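Local structure of putative dihydrodipicolinate synthase family protein (Coccidioides immitis, 3QFE) at residues A[59-62]-A[63-67]; A[87-91]-A[92-96]; A[189-193]-A[194-198]. The protein is of unknown function but belongs to the dihydrodipicolinate synthase family, whose members are built on a TIM-barrel fold. All blocks are in the same frame, centred on the assembly; numbering follows the deposited sequence.

Contact 1: residues A[59-62]-A[63-67]; sequences FLLT and REERA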
ATOM      1  N   PHE A  59      -5.618  10.321   5.775  1.00 31.43           N
ATOM      2  CA  PHE A  59      -6.674  10.939   6.563  1.00 33.34           C
ATOM      3  C   PHE A  59      -6.293  12.299   7.164  1.00 32.90           C
ATOM      4  O   PHE A  59      -7.137  12.961   7.744  1.00 33.69           O
ATOM      5  CB  PHE A  59      -7.177   9.986   7.641  1.00 34.59           C
ATOM      6  CG  PHE A  59      -8.357   9.147   7.213  1.00 38.71           C
ATOM      7  CD1 PHE A  59      -9.595   9.268   7.869  1.00 43.25           C
ATOM      8  CD2 PHE A  59      -8.239   8.216   6.171  1.00 41.34           C
ATOM      9  CE1 PHE A  59     -10.698   8.469   7.489  1.00 45.91           C
ATOM     10  CE2 PHE A  59      -9.324   7.419   5.786  1.00 42.66           C
ATOM     11  CZ  PHE A  59     -10.557   7.546   6.439  1.00 44.36           C
ATOM     12  N   LEU A  60      -5.032  12.705   7.004  1.00 31.99           N
ATOM     13  CA  LEU A  60      -4.531  14.005   7.463  1.00 32.31           C
ATOM     14  C   LEU A  60      -4.466  15.045   6.327  1.00 31.15           C
ATOM     15  O   LEU A  60      -4.023  16.179   6.524  1.00 30.86           O
ATOM     16  CB  LEU A  60      -3.148  13.850   8.104  1.00 31.93           C
ATOM     17  CG  LEU A  60      -2.980  12.788   9.197  1.00 34.43           C
ATOM     18  CD1 LEU A  60      -1.600  12.895   9.870  1.00 33.39           C
ATOM     19  CD2 LEU A  60      -4.054  12.872  10.242  1.00 33.93           C
ATOM     20  N   LEU A  61      -4.915  14.627   5.151  1.00 30.33           N
ATOM     21  CA  LEU A  61      -4.830  15.417   3.925  1.00 30.51           C
ATOM     22  C   LEU A  61      -6.142  16.121   3.585  1.00 30.68           C
ATOM     23  O   LEU A  61      -7.236  15.606   3.859  1.00 30.98           O
ATOM     24  CB  LEU A  61      -4.456  14.519   2.745  1.00 28.61           C
ATOM     25  CG  LEU A  61      -3.106  13.801   2.833  1.00 30.44           C
ATOM     26  CD1 LEU A  61      -2.888  13.029   1.542  1.00 29.47           C
ATOM     27  CD2 LEU A  61      -1.934  14.751   3.121  1.00 30.94           C
ATOM     28  N   THR A  62      -6.041  17.272   2.939  1.00 30.19           N
ATOM     29  CA  THR A  62      -7.255  17.885   2.401  1.00 30.87           C
ATOM     30  C   THR A  62      -7.589  17.175   1.095  1.00 30.79           C
ATOM     31  O   THR A  62      -6.730  16.512   0.520  1.00 30.50           O
ATOM     32  CB  THR A  62      -7.051  19.367   2.107  1.00 31.24           C
ATOM     33  OG1 THR A  62      -6.158  19.490   0.980  1.00 31.27           O
ATOM     34  CG2 THR A  62      -6.493  20.097   3.351  1.00 28.94           C
ATOM     35  N   ARG A  63      -8.822  17.342   0.615  1.00 31.45           N
ATOM     36  CA  ARG A  63      -9.252  16.747  -0.642  1.00 31.61           C
ATOM     37  C   ARG A  63      -8.312  17.118  -1.799  1.00 31.99           C
ATOM     38  O   ARG A  63      -7.930  16.271  -2.609  1.00 31.98           O
ATOM     39  CB  ARG A  63     -10.678  17.180  -0.957  1.00 32.05           C
ATOM     40  CG  ARG A  63     -11.084  16.931  -2.392  1.00 33.26           C
ATOM     41  CD  ARG A  63     -12.254  17.791  -2.797  1.00 33.96           C
ATOM     42  NE  ARG A  63     -12.759  17.334  -4.077  1.00 36.20           N
ATOM     43  CZ  ARG A  63     -13.563  18.026  -4.889  1.00 39.11           C
ATOM     44  NH1 ARG A  63     -13.999  19.246  -4.558  1.00 39.71           N
ATOM     45  NH2 ARG A  63     -13.949  17.480  -6.033  1.00 37.19           N
ATOM     46  N   GLU A  64      -7.953  18.389  -1.876  1.00 32.46           N
ATOM     47  CA  GLU A  64      -7.047  18.870  -2.908  1.00 33.05           C
ATOM     48  C   GLU A  64      -5.642  18.227  -2.819  1.00 31.68           C
ATOM     49  O   GLU A  64      -5.029  17.881  -3.838  1.00 31.10           O
ATOM     50  CB  GLU A  64      -6.976  20.386  -2.820  1.00 34.01           C
ATOM     51  CG  GLU A  64      -6.119  21.021  -3.846  1.00 40.23           C
ATOM     52  CD  GLU A  64      -6.441  22.494  -4.057  1.00 48.09           C
ATOM     53  OE1 GLU A  64      -7.526  22.966  -3.598  1.00 50.45           O
ATOM     54  OE2 GLU A  64      -5.601  23.167  -4.705  1.00 51.04           O
ATOM     55  N   GLU A  65      -5.141  18.048  -1.606  1.00 30.96           N
ATOM     56  CA  GLU A  65      -3.836  17.421  -1.441  1.00 30.36           C
ATOM     57  C   GLU A  65      -3.871  15.979  -1.926  1.00 30.10           C
ATOM     58  O   GLU A  65      -2.945  15.521  -2.608  1.00 29.62           O
ATOM     59  CB  GLU A  65      -3.350  17.524   0.006  1.00 30.51           C
ATOM     60  CG  GLU A  65      -2.935  18.965   0.357  1.00 30.98           C
ATOM     61  CD  GLU A  65      -2.695  19.193   1.850  1.00 31.59           C
ATOM     62  OE1 GLU A  65      -3.154  18.382   2.670  1.00 32.48           O
ATOM     63  OE2 GLU A  65      -2.048  20.199   2.203  1.00 32.32           O
ATOM     64  N   ARG A  66      -4.957  15.278  -1.600  1.00 29.83           N
ATOM     65  CA  ARG A  66      -5.157  13.924  -2.080  1.00 29.48           C
ATOM     66  C   ARG A  66      -4.995  13.824  -3.580  1.00 28.92           C
ATOM     67  O   ARG A  66      -4.300  12.938  -4.061  1.00 29.09           O
ATOM     68  CB  ARG A  66      -6.543  13.400  -1.699  1.00 29.03           C
ATOM     69  CG  ARG A  66      -6.649  12.911  -0.267  1.00 30.34           C
ATOM     70  CD  ARG A  66      -8.122  12.685   0.048  1.00 32.12           C
ATOM     71  NE  ARG A  66      -8.328  12.025   1.321  1.00 34.16           N
ATOM     72  CZ  ARG A  66      -8.291  10.706   1.499  1.00 36.21           C
ATOM     73  NH1 ARG A  66      -8.042   9.902   0.466  1.00 31.89           N
ATOM     74  NH2 ARG A  66      -8.513  10.201   2.717  1.00 34.89           N
ATOM     75  N   ALA A  67      -5.663  14.713  -4.308  1.00 29.21           N
ATOM     76  CA  ALA A  67      -5.635  14.731  -5.785  1.00 29.42           C
ATOM     77  C   ALA A  67      -4.252  15.073  -6.337  1.00 29.40           C
ATOM     78  O   ALA A  67      -3.853  14.556  -7.373  1.00 29.86           O
ATOM     79  CB  ALA A  67      -6.703  15.740  -6.351  1.00 28.52           C
TER
HETATM   80  O   HOH W   1      -9.299  13.968   3.144  1.00 31.08           O

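Contact 2: residues A[87-91]-A[92-96]; sequences VGAHS and TRQVL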
ATOM      1  N   VAL A  87      -9.195   5.807  -1.009  1.00 30.07           N
ATOM      2  CA  VAL A  87     -10.280   6.767  -1.139  1.00 30.85           C
ATOM      3  C   VAL A  87     -11.228   6.742   0.044  1.00 32.77           C
ATOM      4  O   VAL A  87     -12.268   7.396   0.011  1.00 34.13           O
ATOM      5  CB  VAL A  87     -11.137   6.510  -2.386  1.00 30.75           C
ATOM      6  CG1 VAL A  87     -10.382   6.843  -3.675  1.00 28.55           C
ATOM      7  CG2 VAL A  87     -11.697   5.071  -2.394  1.00 32.28           C
ATOM      8  N   GLY A  88     -10.877   6.009   1.092  1.00 33.97           N
ATOM      9  CA  GLY A  88     -11.797   5.804   2.211  1.00 35.55           C
ATOM     10  C   GLY A  88     -12.173   7.059   2.985  1.00 35.75           C
ATOM     11  O   GLY A  88     -11.372   7.981   3.128  1.00 35.72           O
ATOM     12  N   ALA A  89     -13.402   7.075   3.488  1.00 36.13           N
ATOM     13  CA  ALA A  89     -13.966   8.234   4.157  1.00 36.36           C
ATOM     14  C   ALA A  89     -15.143   7.774   4.963  1.00 37.69           C
ATOM     15  O   ALA A  89     -15.402   6.567   5.062  1.00 38.85           O
ATOM     16  CB  ALA A  89     -14.409   9.265   3.139  1.00 35.73           C
ATOM     17  N   HIS A  90     -15.887   8.728   5.505  1.00 38.14           N
ATOM     18  CA  HIS A  90     -17.017   8.401   6.364  1.00 39.71           C
ATOM     19  C   HIS A  90     -18.363   8.192   5.665  1.00 38.62           C
ATOM     20  O   HIS A  90     -19.135   7.327   6.067  1.00 39.92           O
ATOM     21  CB  HIS A  90     -17.112   9.426   7.491  1.00 41.24           C
ATOM     22  CG  HIS A  90     -15.862   9.495   8.306  1.00 46.69           C
ATOM     23  ND1 HIS A  90     -15.660   8.710   9.425  1.00 51.81           N
ATOM     24  CD2 HIS A  90     -14.717  10.200   8.124  1.00 49.18           C
ATOM     25  CE1 HIS A  90     -14.458   8.954   9.918  1.00 53.49           C
ATOM     26  NE2 HIS A  90     -13.863   9.849   9.144  1.00 54.15           N
ATOM     27  N   SER A  91     -18.648   8.971   4.628  1.00 36.28           N
ATOM     28  CA  SER A  91     -19.901   8.786   3.889  1.00 35.36           C
ATOM     29  C   SER A  91     -19.657   8.380   2.434  1.00 33.18           C
ATOM     30  O   SER A  91     -18.573   8.559   1.911  1.00 32.14           O
ATOM     31  CB  SER A  91     -20.741  10.057   3.935  1.00 35.50           C
ATOM     32  OG  SER A  91     -20.095  11.098   3.217  1.00 33.74           O
ATOM     33  N   THR A  92     -20.686   7.844   1.801  1.00 32.94           N
ATOM     34  CA  THR A  92     -20.680   7.526   0.380  1.00 32.59           C
ATOM     35  C   THR A  92     -20.376   8.757  -0.474  1.00 32.18           C
ATOM     36  O   THR A  92     -19.666   8.667  -1.473  1.00 32.19           O
ATOM     37  CB  THR A  92     -22.036   6.965  -0.016  1.00 33.65           C
ATOM     38  OG1 THR A  92     -22.368   5.901   0.887  1.00 35.40           O
ATOM     39  CG2 THR A  92     -22.041   6.450  -1.459  1.00 32.76           C
ATOM     40  N   ARG A  93     -20.889   9.913  -0.066  1.00 32.35           N
ATOM     41  CA  ARG A  93     -20.652  11.143  -0.795  1.00 31.95           C
ATOM     42  C   ARG A  93     -19.156  11.482  -0.839  1.00 31.05           C
ATOM     43  O   ARG A  93     -18.602  11.766  -1.903  1.00 31.06           O
ATOM     44  CB  ARG A  93     -21.470  12.279  -0.177  1.00 32.98           C
ATOM     45  CG  ARG A  93     -21.090  13.678  -0.651  1.00 34.53           C
ATOM     46  CD  ARG A  93     -21.940  14.158  -1.815  1.00 35.73           C
ATOM     47  NE  ARG A  93     -21.784  15.600  -1.916  1.00 37.93           N
ATOM     48  CZ  ARG A  93     -20.923  16.212  -2.724  1.00 39.65           C
ATOM     49  NH1 ARG A  93     -20.147  15.511  -3.561  1.00 40.49           N
ATOM     50  NH2 ARG A  93     -20.842  17.534  -2.701  1.00 38.37           N
ATOM     51  N   GLN A  94     -18.498  11.422   0.312  1.00 30.85           N
ATOM     52  CA  GLN A  94     -17.063  11.693   0.384  1.00 29.39           C
ATOM     53  C   GLN A  94     -16.259  10.688  -0.402  1.00 28.85           C
ATOM     54  O   GLN A  94     -15.345  11.066  -1.120  1.00 29.22           O
ATOM     55  CB  GLN A  94     -16.595  11.689   1.823  1.00 29.61           C
ATOM     56  CG  GLN A  94     -17.055  12.859   2.644  1.00 29.36           C
ATOM     57  CD  GLN A  94     -16.896  12.573   4.111  1.00 33.12           C
ATOM     58  OE1 GLN A  94     -16.932  11.403   4.535  1.00 34.58           O
ATOM     59  NE2 GLN A  94     -16.745  13.626   4.908  1.00 28.73           N
ATOM     60  N   VAL A  95     -16.606   9.407  -0.288  1.00 29.54           N
ATOM     61  CA  VAL A  95     -15.924   8.361  -1.048  1.00 28.69           C
ATOM     62  C   VAL A  95     -16.040   8.571  -2.559  1.00 28.73           C
ATOM     63  O   VAL A  95     -15.031   8.476  -3.257  1.00 28.16           O
ATOM     64  CB  VAL A  95     -16.375   6.920  -0.628  1.00 29.91           C
ATOM     65  CG1 VAL A  95     -15.721   5.828  -1.537  1.00 27.15           C
ATOM     66  CG2 VAL A  95     -16.006   6.668   0.849  1.00 29.17           C
ATOM     67  N   LEU A  96     -17.238   8.912  -3.051  1.00 29.48           N
ATOM     68  CA  LEU A  96     -17.422   9.161  -4.488  1.00 29.72           C
ATOM     69  C   LEU A  96     -16.674  10.388  -4.990  1.00 29.58           C
ATOM     70  O   LEU A  96     -16.128  10.384  -6.090  1.00 29.96           O
ATOM     71  CB  LEU A  96     -18.903   9.241  -4.858  1.00 30.56           C
ATOM     72  CG  LEU A  96     -19.572   7.876  -4.782  1.00 32.02           C
ATOM     73  CD1 LEU A  96     -21.055   8.054  -5.045  1.00 33.31           C
ATOM     74  CD2 LEU A  96     -18.928   6.837  -5.749  1.00 28.89           C
TER

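Contact 3: residues A[189-193]-A[194-198]; sequences ATLPP and AAFSV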
ATOM      1  N   ALA A 189     -10.976 -20.233  -3.318  1.00 75.67           N
ATOM      2  CA  ALA A 189     -11.882 -21.333  -3.655  1.00 78.52           C
ATOM      3  C   ALA A 189     -13.213 -20.854  -4.243  1.00 78.70           C
ATOM      4  O   ALA A 189     -13.941 -21.629  -4.883  1.00 81.05           O
ATOM      5  CB  ALA A 189     -12.126 -22.208  -2.435  1.00 80.61           C
ATOM      6  N   THR A 190     -13.521 -19.578  -4.021  1.00 76.23           N
ATOM      7  CA  THR A 190     -14.810 -19.025  -4.401  1.00 75.61           C
ATOM      8  C   THR A 190     -14.659 -17.975  -5.501  1.00 72.90           C
ATOM      9  O   THR A 190     -15.587 -17.744  -6.281  1.00 73.33           O
ATOM     10  CB  THR A 190     -15.528 -18.403  -3.176  1.00 75.60           C
ATOM     11  OG1 THR A 190     -15.034 -19.004  -1.970  1.00 76.65           O
ATOM     12  CG2 THR A 190     -17.047 -18.608  -3.272  1.00 76.88           C
ATOM     13  N   LEU A 191     -13.490 -17.343  -5.560  1.00 69.97           N
ATOM     14  CA  LEU A 191     -13.256 -16.257  -6.509  1.00 67.03           C
ATOM     15  C   LEU A 191     -12.056 -16.548  -7.413  1.00 66.30           C
ATOM     16  O   LEU A 191     -10.926 -16.673  -6.927  1.00 66.17           O
ATOM     17  CB  LEU A 191     -13.095 -14.925  -5.769  1.00 64.47           C
ATOM     18  CG  LEU A 191     -14.313 -14.474  -4.955  1.00 63.69           C
ATOM     19  CD1 LEU A 191     -13.947 -13.374  -3.995  1.00 60.00           C
ATOM     20  CD2 LEU A 191     -15.496 -14.062  -5.860  1.00 63.46           C
ATOM     21  N   PRO A 192     -12.302 -16.688  -8.732  1.00 66.18           N
ATOM     22  CA  PRO A 192     -11.200 -17.003  -9.652  1.00 65.35           C
ATOM     23  C   PRO A 192     -10.219 -15.831  -9.761  1.00 61.97           C
ATOM     24  O   PRO A 192     -10.649 -14.683  -9.719  1.00 60.39           O
ATOM     25  CB  PRO A 192     -11.913 -17.262 -10.989  1.00 66.64           C
ATOM     26  CG  PRO A 192     -13.244 -16.609 -10.863  1.00 67.20           C
ATOM     27  CD  PRO A 192     -13.612 -16.655  -9.411  1.00 67.20           C
ATOM     28  N   PRO A 193      -8.910 -16.124  -9.894  1.00 60.69           N
ATOM     29  CA  PRO A 193      -7.867 -15.092  -9.895  1.00 57.54           C
ATOM     30  C   PRO A 193      -8.009 -14.102 -11.047  1.00 55.87           C
ATOM     31  O   PRO A 193      -7.605 -12.946 -10.914  1.00 53.65           O
ATOM     32  CB  PRO A 193      -6.565 -15.890 -10.061  1.00 58.16           C
ATOM     33  CG  PRO A 193      -6.919 -17.319  -9.780  1.00 60.58           C
ATOM     34  CD  PRO A 193      -8.359 -17.475 -10.127  1.00 62.44           C
ATOM     35  N   ALA A 194      -8.584 -14.549 -12.160  1.00 56.10           N
ATOM     36  CA  ALA A 194      -8.689 -13.713 -13.361  1.00 54.72           C
ATOM     37  C   ALA A 194      -9.681 -12.570 -13.207  1.00 53.09           C
ATOM     38  O   ALA A 194      -9.657 -11.605 -13.990  1.00 52.52           O
ATOM     39  CB  ALA A 194      -9.027 -14.565 -14.594  1.00 57.07           C
ATOM     40  N   ALA A 195     -10.544 -12.672 -12.196  1.00 51.97           N
ATOM     41  CA  ALA A 195     -11.529 -11.637 -11.916  1.00 49.65           C
ATOM     42  C   ALA A 195     -11.311 -10.911 -10.578  1.00 47.47           C
ATOM     43  O   ALA A 195     -12.070 -10.006 -10.240  1.00 46.00           O
ATOM     44  CB  ALA A 195     -12.937 -12.231 -11.957  1.00 51.14           C
ATOM     45  N   PHE A 196     -10.299 -11.312  -9.812  1.00 46.39           N
ATOM     46  CA  PHE A 196     -10.214 -10.878  -8.423  1.00 45.30           C
ATOM     47  C   PHE A 196      -8.844 -11.198  -7.824  1.00 44.63           C
ATOM     48  O   PHE A 196      -8.365 -12.309  -7.953  1.00 46.00           O
ATOM     49  CB  PHE A 196     -11.352 -11.536  -7.624  1.00 46.24           C
ATOM     50  CG  PHE A 196     -11.555 -10.979  -6.239  1.00 44.95           C
ATOM     51  CD1 PHE A 196     -12.462  -9.956  -6.015  1.00 43.78           C
ATOM     52  CD2 PHE A 196     -10.877 -11.521  -5.147  1.00 45.62           C
ATOM     53  CE1 PHE A 196     -12.682  -9.456  -4.724  1.00 42.90           C
ATOM     54  CE2 PHE A 196     -11.085 -11.031  -3.852  1.00 45.04           C
ATOM     55  CZ  PHE A 196     -11.988  -9.994  -3.645  1.00 44.32           C
ATOM     56  N   SER A 197      -8.227 -10.208  -7.178  1.00 43.00           N
ATOM     57  CA  SER A 197      -6.868 -10.322  -6.635  1.00 42.31           C
ATOM     58  C   SER A 197      -6.907 -10.157  -5.118  1.00 42.20           C
ATOM     59  O   SER A 197      -7.381  -9.136  -4.615  1.00 42.11           O
ATOM     60  CB  SER A 197      -5.949  -9.224  -7.217  1.00 40.28           C
ATOM     61  OG  SER A 197      -5.722  -9.399  -8.596  1.00 39.72           O
ATOM     62  N   VAL A 198      -6.400 -11.140  -4.391  1.00 42.83           N
ATOM     63  CA  VAL A 198      -6.278 -11.015  -2.948  1.00 42.84           C
ATOM     64  C   VAL A 198      -4.890 -10.477  -2.579  1.00 42.12           C
ATOM     65  O   VAL A 198      -3.868 -10.986  -3.052  1.00 42.67           O
ATOM     66  CB  VAL A 198      -6.503 -12.365  -2.239  1.00 44.50           C
ATOM     67  CG1 VAL A 198      -6.531 -12.158  -0.726  1.00 44.11           C
ATOM     68  CG2 VAL A 198      -7.811 -13.038  -2.708  1.00 45.79           C
TER
HETATM   69  O   HOH W   2      -8.459 -14.650  -6.425  1.00 35.52           O
HETATM   70  O   HOH W   3      -5.483 -11.764 -10.016  1.00 31.87           O

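Contact 1: residues A[59-62]-A[63-67]
Glu65, in the first turn of helix 63-77, folds back over Thr62, the residue just before the helix, and the two form a capping box. Glu65 CB lies equally near two oxygens of Thr62, the hydroxyl and the carbonyl; Glu65 CG moves closer to the hydroxyl, 3.3 Å from Thr62 OG1, and Glu65 CD lies 3.6 Å from the same Thr62 OG1. With CG anti to its own carbonyl carbon (chi1 -72°) and the chain extended beyond it, the side chain runs back along the start of the helix and brings the carboxylate to the N-H of Thr62. There Glu65 OE1 accepts from Thr62 N at 3.1 Å; the bond is nearly straight at hydrogen (172°), but the donor stands above the carboxylate plane. Glu65 OE1 also rests 3.6 Å from Leu61 CA and has a second partner in Arg289, with which it forms a salt bridge. In the reverse direction Glu65 N donates to Thr62 OG1 over 3.1 Å.

One residue on, Arg66 N donates to Thr62 O at 3.0 Å, while its CG packs against Leu61 CB. The extended arginine chain carries Arg66 NE to a water oxygen, 2.8 Å away in the guanidinium plane, and this water donates to Leu61 O. At the far end Arg66 NH2 sits 4.0 Å from Phe59 CD2, with ring and guanidinium planes 68° apart.

Both directions of the box thus occupy backbone N-H groups at the helix start, and the carboxylate would be expected to interact favourably with the helix dipole, though the salt bridge to Arg289 would probably offset part of its charge.

Contact 2: residues A[87-91]-A[92-96]
Two first torsions close the box between Ser91 and Gln94: the serine OG stands between its backbone N and carbonyl carbon (chi1 67°), facing the helix start, and the glutamine CG stands beside its backbone N (chi1 -71°), from where an extended chain turns the amide back toward the loop. Gln94 OE1 thereby gathers several donors. Ser91 N reaches Gln94 OE1 at 3.0 Å, tilted out of the carbonyl plane; His90 N, also 3.0 Å from Gln94 OE1, makes a weak bond, bent to 132° at hydrogen. Ser91 OG adds another weak bond to OE1. In return Gln94 N donates to Ser91 OG, a long and weak capping bond of 3.3 Å, and Val95 N to Ser91 O at 3.1 Å.

Beside the box, Ala89 CB packs against Gln94 CB at 3.5 Å and against Val95 CG2 at 3.8 Å. Val95 CG1 meets Val87 CG2 at 4.2 Å, their side chains crossing at about a right angle. Phe130 of helix 124-137 and Val112 of strand 109-112 lie against Val95, so the methyl contacts run on into the layer between sheet and helices, while His90 ND1 is bonded to Ala116 O.

With a neutral amide in the box, the helix start is capped without a side-chain charge: one carbonyl oxygen takes up two successive loop N-H groups, that of His90 only weakly, and Ala89 packs its methyl against the first turn.

Contact 3: residues A[189-193]-A[194-198]
Leu191 CD1 sits over the face of the Phe196 ring, 3.7 Å from its centroid and 13° off the ring normal, a CH-pi contact placed almost centrally. The leucine CB approaches the same ring at CD2. Phe196 has CG anti to its backbone N (chi1 -169°), which turns one face of the ring to Leu191 CD1.

What brings the two together is the turn between them. Ala195 N donates to Pro192 O at 3.2 Å from well above the carbonyl plane, and Phe196 N makes a weak bond to Pro193 O. Pro193 CA in turn directs its hydrogen at Phe196 O, the carbon and oxygen being 3.4 Å apart. Two waters tie the arms further: one donates to both Leu191 O and Phe196 O, the other to Pro193 O and Ser197 OG.

Farther out, Ala165 of helix 158-167 touches both Leu191 and Phe196, and Val171 and Val174 of strand 171-176 lie against the phenylalanine. Ser197 pairs through its backbone with Val172 and Val174. The arrangement is the helix-to-strand turn of a beta-alpha-beta unit, here strand 171-176, helix 181-190 and strand 197-200, the repeating element of a TIM barrel.

Contacts 1 and 2 are successive strand-to-helix junctions, leading into helices 63-77 and 92-105, whereas contact 3 is a helix-to-strand turn and so belongs to the other end of the barrel. The first two have centres 13 Å apart and touch: Phe59 CE2 lies 3.4 Å from Gly88 O, Arg66 NH2 packs 3.6 Å from the same Gly88 O, and Phe59 CE1 is 3.8 Å from His90 NE2. Contact 3 stands apart, its centre 32 Å from that of contact 1 and 26 Å from that of contact 2, with nearest atoms about 20 Å and 15 Å away. The modelled calcium ion, at Ala315 and Ser318, involves none of the three.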